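Local coordinates for protein alpha-tubulin N-acetyltransferase (PDB 4H6U) that catalyses the transfer of an acetyl group from acetyl coenzyme A to alpha-tubulin, as a GNAT-type acetyltransferase, at residues A[102-116]-A[175-188]. The protein carries 1 engineered substitution. Residues are numbered along the deposited sequence; the frame is centred on the assembly and turned at random.
Sequences LFLLDQRGAHLETEP and VPQVNNFVVFAGFF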
loop_
_atom_site.group_PDB
_atom_site.type_symbol
_atom_site.label_atom_id
_atom_site.label_comp_id
_atom_site.label_asym_id
_atom_site.label_seq_id
_atom_site.Cartn_x
_atom_site.Cartn_y
_atom_site.Cartn_z
ATOM N N LEU A 102 -3.947 4.849 17.728
ATOM C CA LEU A 102 -5.302 5.378 17.891
ATOM C C LEU A 102 -5.519 5.905 19.299
ATOM O O LEU A 102 -4.994 5.359 20.276
ATOM C CB LEU A 102 -6.345 4.307 17.612
ATOM C CG LEU A 102 -6.437 3.760 16.200
ATOM C CD1 LEU A 102 -7.472 2.651 16.164
ATOM C CD2 LEU A 102 -6.782 4.841 15.207
ATOM N N PHE A 103 -6.300 6.976 19.387
ATOM C CA PHE A 103 -6.779 7.495 20.668
ATOM C C PHE A 103 -8.207 7.056 20.827
ATOM O O PHE A 103 -9.106 7.580 20.172
ATOM C CB PHE A 103 -6.707 9.016 20.685
ATOM C CG PHE A 103 -5.326 9.526 20.604
ATOM C CD1 PHE A 103 -4.666 9.936 21.748
ATOM C CD2 PHE A 103 -4.649 9.546 19.387
ATOM C CE1 PHE A 103 -3.353 10.411 21.689
ATOM C CE2 PHE A 103 -3.326 10.019 19.315
ATOM C CZ PHE A 103 -2.684 10.451 20.470
ATOM N N LEU A 104 -8.421 6.067 21.668
ATOM C CA LEU A 104 -9.734 5.451 21.727
ATOM C C LEU A 104 -10.429 5.764 23.030
ATOM O O LEU A 104 -9.788 6.091 24.017
ATOM C CB LEU A 104 -9.605 3.942 21.631
ATOM C CG LEU A 104 -9.069 3.324 20.350
ATOM C CD1 LEU A 104 -8.917 1.817 20.575
ATOM C CD2 LEU A 104 -9.956 3.618 19.141
ATOM N N LEU A 105 -11.747 5.626 23.023
ATOM C CA LEU A 105 -12.540 5.681 24.236
ATOM C C LEU A 105 -12.871 4.263 24.666
ATOM O O LEU A 105 -13.132 3.414 23.828
ATOM C CB LEU A 105 -13.837 6.463 23.987
ATOM C CG LEU A 105 -13.650 7.897 23.486
ATOM C CD1 LEU A 105 -14.997 8.561 23.315
ATOM C CD2 LEU A 105 -12.762 8.692 24.451
ATOM N N ASP A 106 -12.844 3.979 25.957
ATOM C CA ASP A 106 -13.228 2.640 26.379
ATOM C C ASP A 106 -14.713 2.549 26.748
ATOM O O ASP A 106 -15.491 3.385 26.340
ATOM C CB ASP A 106 -12.339 2.143 27.498
ATOM C CG ASP A 106 -12.525 2.897 28.767
ATOM O OD1 ASP A 106 -13.636 3.394 29.043
ATOM O OD2 ASP A 106 -11.554 2.924 29.540
ATOM N N GLN A 107 -15.123 1.494 27.440
ATOM C CA GLN A 107 -16.540 1.286 27.706
ATOM C C GLN A 107 -17.124 2.318 28.643
ATOM O O GLN A 107 -18.323 2.526 28.617
ATOM C CB GLN A 107 -16.770 -0.103 28.292
ATOM C CG GLN A 107 -16.447 -1.196 27.276
ATOM C CD GLN A 107 -15.761 -2.404 27.856
ATOM O OE1 GLN A 107 -14.735 -2.298 28.527
ATOM N NE2 GLN A 107 -16.322 -3.575 27.583
ATOM N N ARG A 108 -16.307 2.920 29.500
ATOM C CA ARG A 108 -16.795 3.933 30.444
ATOM C C ARG A 108 -16.405 5.329 29.957
ATOM O O ARG A 108 -16.582 6.307 30.668
ATOM C CB ARG A 108 -16.241 3.681 31.846
ATOM N N GLY A 109 -15.880 5.410 28.739
ATOM C CA GLY A 109 -15.520 6.686 28.153
ATOM C C GLY A 109 -14.164 7.240 28.552
ATOM O O GLY A 109 -13.819 8.350 28.156
ATOM N N ALA A 110 -13.374 6.474 29.302
ATOM C CA ALA A 110 -12.026 6.915 29.616
ATOM C C ALA A 110 -11.242 6.938 28.310
ATOM O O ALA A 110 -11.435 6.101 27.403
ATOM C CB ALA A 110 -11.373 5.991 30.611
ATOM N N HIS A 111 -10.297 7.864 28.247
ATOM C CA HIS A 111 -9.510 8.033 27.042
ATOM C C HIS A 111 -8.400 7.015 27.108
ATOM O O HIS A 111 -7.987 6.618 28.191
ATOM C CB HIS A 111 -8.942 9.448 26.937
ATOM C CG HIS A 111 -9.991 10.493 26.700
ATOM N ND1 HIS A 111 -10.346 10.949 25.448
ATOM C CD2 HIS A 111 -10.760 11.177 27.583
ATOM C CE1 HIS A 111 -11.296 11.862 25.570
ATOM N NE2 HIS A 111 -11.561 12.024 26.855
ATOM N N LEU A 112 -7.879 6.612 25.967
ATOM C CA LEU A 112 -7.002 5.463 25.940
ATOM C C LEU A 112 -6.203 5.459 24.633
ATOM O O LEU A 112 -6.792 5.325 23.550
ATOM C CB LEU A 112 -7.814 4.177 26.023
ATOM C CG LEU A 112 -6.875 2.977 26.085
ATOM C CD1 LEU A 112 -6.393 2.783 27.534
ATOM C CD2 LEU A 112 -7.391 1.717 25.407
ATOM N N GLU A 113 -4.882 5.555 24.710
ATOM C CA GLU A 113 -4.069 5.446 23.499
ATOM C C GLU A 113 -3.494 4.038 23.374
ATOM O O GLU A 113 -3.051 3.451 24.346
ATOM C CB GLU A 113 -2.953 6.514 23.466
ATOM N N THR A 114 -3.522 3.506 22.160
ATOM C CA THR A 114 -3.227 2.101 21.893
ATOM C C THR A 114 -2.893 1.957 20.415
ATOM O O THR A 114 -3.348 2.750 19.599
ATOM C CB THR A 114 -4.428 1.186 22.230
ATOM O OG1 THR A 114 -4.130 -0.165 21.848
ATOM C CG2 THR A 114 -5.667 1.640 21.491
ATOM N N GLU A 115 -2.183 0.897 20.053
ATOM C CA GLU A 115 -1.762 0.730 18.662
ATOM C C GLU A 115 -2.020 -0.690 18.159
ATOM O O GLU A 115 -1.110 -1.479 17.991
ATOM C CB GLU A 115 -0.281 1.098 18.496
ATOM C CG GLU A 115 0.117 1.151 17.009
ATOM C CD GLU A 115 1.569 1.491 16.746
ATOM O OE1 GLU A 115 2.325 1.766 17.701
ATOM O OE2 GLU A 115 1.949 1.455 15.557
ATOM N N PRO A 116 -3.293 -1.003 17.912
ATOM C CA PRO A 116 -3.774 -2.317 17.474
ATOM C C PRO A 116 -3.598 -2.493 15.992
ATOM O O PRO A 116 -3.311 -1.519 15.286
ATOM C CB PRO A 116 -5.267 -2.270 17.792
ATOM C CG PRO A 116 -5.623 -0.801 17.560
ATOM C CD PRO A 116 -4.386 -0.016 18.004
ATOM N N VAL A 175 -18.041 -0.479 20.917
ATOM C CA VAL A 175 -17.760 0.517 21.912
ATOM C C VAL A 175 -17.608 1.820 21.178
ATOM O O VAL A 175 -16.635 2.021 20.447
ATOM C CB VAL A 175 -16.505 0.204 22.669
ATOM C CG1 VAL A 175 -16.279 1.244 23.740
ATOM C CG2 VAL A 175 -16.594 -1.202 23.276
ATOM N N PRO A 176 -18.589 2.709 21.356
ATOM C CA PRO A 176 -18.686 3.939 20.562
ATOM C C PRO A 176 -17.411 4.726 20.598
ATOM O O PRO A 176 -16.778 4.836 21.636
ATOM C CB PRO A 176 -19.810 4.718 21.236
ATOM C CG PRO A 176 -20.608 3.694 21.956
ATOM C CD PRO A 176 -19.641 2.629 22.381
ATOM N N GLN A 177 -17.021 5.207 19.431
ATOM C CA GLN A 177 -15.835 6.026 19.255
ATOM C C GLN A 177 -16.206 7.303 18.549
ATOM O O GLN A 177 -17.307 7.430 18.036
ATOM C CB GLN A 177 -14.809 5.278 18.411
ATOM C CG GLN A 177 -14.414 3.975 18.987
ATOM C CD GLN A 177 -13.762 4.143 20.334
ATOM O OE1 GLN A 177 -12.995 5.084 20.541
ATOM N NE2 GLN A 177 -14.012 3.204 21.242
ATOM N N VAL A 178 -15.289 8.256 18.508
ATOM C CA VAL A 178 -15.532 9.479 17.744
ATOM C C VAL A 178 -14.497 9.650 16.642
ATOM O O VAL A 178 -14.509 10.634 15.928
ATOM C CB VAL A 178 -15.519 10.735 18.635
ATOM C CG1 VAL A 178 -16.679 10.687 19.612
ATOM C CG2 VAL A 178 -14.150 10.870 19.356
ATOM N N ASN A 179 -13.635 8.667 16.463
ATOM C CA ASN A 179 -12.558 8.792 15.502
ATOM C C ASN A 179 -12.673 7.917 14.242
ATOM O O ASN A 179 -11.653 7.668 13.594
ATOM C CB ASN A 179 -11.247 8.457 16.195
ATOM C CG ASN A 179 -11.095 6.985 16.418
ATOM O OD1 ASN A 179 -12.053 6.208 16.268
ATOM N ND2 ASN A 179 -9.890 6.574 16.782
ATOM N N ASN A 180 -13.879 7.458 13.884
ATOM C CA ASN A 180 -14.085 6.692 12.627
ATOM C C ASN A 180 -13.621 5.239 12.606
ATOM O O ASN A 180 -13.750 4.573 11.577
ATOM C CB ASN A 180 -13.399 7.376 11.444
ATOM C CG ASN A 180 -14.007 8.703 11.108
ATOM O OD1 ASN A 180 -13.288 9.659 10.823
ATOM N ND2 ASN A 180 -15.334 8.781 11.121
ATOM N N PHE A 181 -13.035 4.779 13.697
ATOM C CA PHE A 181 -12.657 3.380 13.820
ATOM C C PHE A 181 -13.700 2.711 14.673
ATOM O O PHE A 181 -14.333 3.338 15.533
ATOM C CB PHE A 181 -11.258 3.205 14.436
ATOM C CG PHE A 181 -10.136 3.504 13.488
ATOM C CD1 PHE A 181 -9.799 4.800 13.186
ATOM C CD2 PHE A 181 -9.435 2.481 12.880
ATOM C CE1 PHE A 181 -8.743 5.075 12.304
ATOM C CE2 PHE A 181 -8.414 2.749 12.007
ATOM C CZ PHE A 181 -8.059 4.038 11.724
ATOM N N VAL A 182 -13.909 1.437 14.374
ATOM C CA VAL A 182 -14.816 0.618 15.125
ATOM C C VAL A 182 -14.028 -0.457 15.902
ATOM O O VAL A 182 -13.097 -1.087 15.382
ATOM C CB VAL A 182 -15.837 -0.033 14.203
ATOM C CG1 VAL A 182 -16.676 -1.038 14.983
ATOM C CG2 VAL A 182 -16.702 1.026 13.584
ATOM N N VAL A 183 -14.380 -0.596 17.168
ATOM C CA VAL A 183 -13.817 -1.602 18.027
ATOM C C VAL A 183 -14.933 -2.204 18.858
ATOM O O VAL A 183 -15.926 -1.542 19.168
ATOM C CB VAL A 183 -12.724 -1.046 18.964
ATOM C CG1 VAL A 183 -11.608 -0.438 18.169
ATOM C CG2 VAL A 183 -13.313 -0.066 19.913
ATOM N N PHE A 184 -14.786 -3.485 19.177
ATOM C CA PHE A 184 -15.832 -4.177 19.904
ATOM C C PHE A 184 -15.448 -4.454 21.357
ATOM O O PHE A 184 -14.291 -4.323 21.743
ATOM C CB PHE A 184 -16.216 -5.451 19.179
ATOM C CG PHE A 184 -16.774 -5.221 17.796
ATOM C CD1 PHE A 184 -18.146 -5.163 17.579
ATOM C CD2 PHE A 184 -15.907 -5.027 16.720
ATOM C CE1 PHE A 184 -18.676 -4.963 16.287
ATOM C CE2 PHE A 184 -16.391 -4.856 15.427
ATOM C CZ PHE A 184 -17.808 -4.822 15.197
ATOM N N ALA A 185 -16.436 -4.855 22.145
ATOM C CA ALA A 185 -16.266 -5.002 23.586
ATOM C C ALA A 185 -15.007 -5.812 23.937
ATOM O O ALA A 185 -14.216 -5.386 24.781
ATOM C CB ALA A 185 -17.508 -5.626 24.196
ATOM N N GLY A 186 -14.802 -6.934 23.236
ATOM C CA GLY A 186 -13.722 -7.868 23.496
ATOM C C GLY A 186 -12.336 -7.263 23.410
ATOM O O GLY A 186 -11.364 -7.840 23.893
ATOM N N PHE A 187 -12.242 -6.153 22.688
ATOM C CA PHE A 187 -11.010 -5.410 22.495
ATOM C C PHE A 187 -10.389 -5.013 23.842
ATOM O O PHE A 187 -9.166 -4.941 23.985
ATOM C CB PHE A 187 -11.330 -4.179 21.643
ATOM C CG PHE A 187 -10.157 -3.330 21.299
ATOM C CD1 PHE A 187 -9.456 -3.564 20.105
ATOM C CD2 PHE A 187 -9.734 -2.323 22.154
ATOM C CE1 PHE A 187 -8.358 -2.795 19.743
ATOM C CE2 PHE A 187 -8.637 -1.507 21.816
ATOM C CZ PHE A 187 -7.921 -1.757 20.611
ATOM N N PHE A 188 -11.243 -4.786 24.843
ATOM C CA PHE A 188 -10.802 -4.248 26.138
ATOM C C PHE A 188 -10.603 -5.288 27.269
ATOM O O PHE A 188 -11.531 -5.995 27.673
ATOM C CB PHE A 188 -11.748 -3.123 26.571
ATOM C CG PHE A 188 -11.728 -1.915 25.637
ATOM C CD1 PHE A 188 -10.750 -0.928 25.757
ATOM C CD2 PHE A 188 -12.680 -1.772 24.636
ATOM C CE1 PHE A 188 -10.720 0.172 24.903
ATOM C CE2 PHE A 188 -12.651 -0.679 23.780
ATOM C CZ PHE A 188 -11.665 0.301 23.923
HETATM O O HOH W 1 -7.181 8.268 16.899
HETATM O O HOH W 2 -16.943 4.797 24.544
#
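Gln-177 turns the edge of its side-chain amide to the backbone of Leu-105 and bonds both its N and O. OE1 accepts from Leu-105 N (2.8 Å, nearly straight at 176°) on a lone pair, while NE2 donates to Leu-105 O (2.7 Å) within its own amide plane. A bend at chi2 (-62°) turns the amide toward the hairpin strand 102-105, and a further bond from NE2 to Val-175 O, which it meets from above the carbonyl plane, ties the group to its own loop. With an alanine at this position, Leu-105 N and O would probably lose their partners and Val-175 O its amide donor, leaving the hairpin less firmly tied. Apolar contacts line the rest. Leu-102 sets CD2 over one face of the Phe-181 ring, 3.6 Å from its centroid, a CH-pi contact. Leu-104 crosses Phe-187 at about a right angle, its CD1 3.6 Å from CE2, and Pro-116 CB reaches the same ring at its edge. The Phe-188 ring is held between Asp-106 CB over one face and Phe-187 CD2 over the other, with Leu-112 CD2 at its edge, 3.7 Å from CE1. Two waters span the seam: one joins Phe-103 N to Asn-179 ND2, the other Asp-106 O to Pro-176 O. Through these contacts the hairpin 102-105/111-114 is fastened to the C-terminal end of the modelled chain, where strand 181-182 borders strand 153-155 at the edge of the main GNAT sheet. One glutamine thus gives a backbone both a donor and an acceptor, much as a neighbouring strand would.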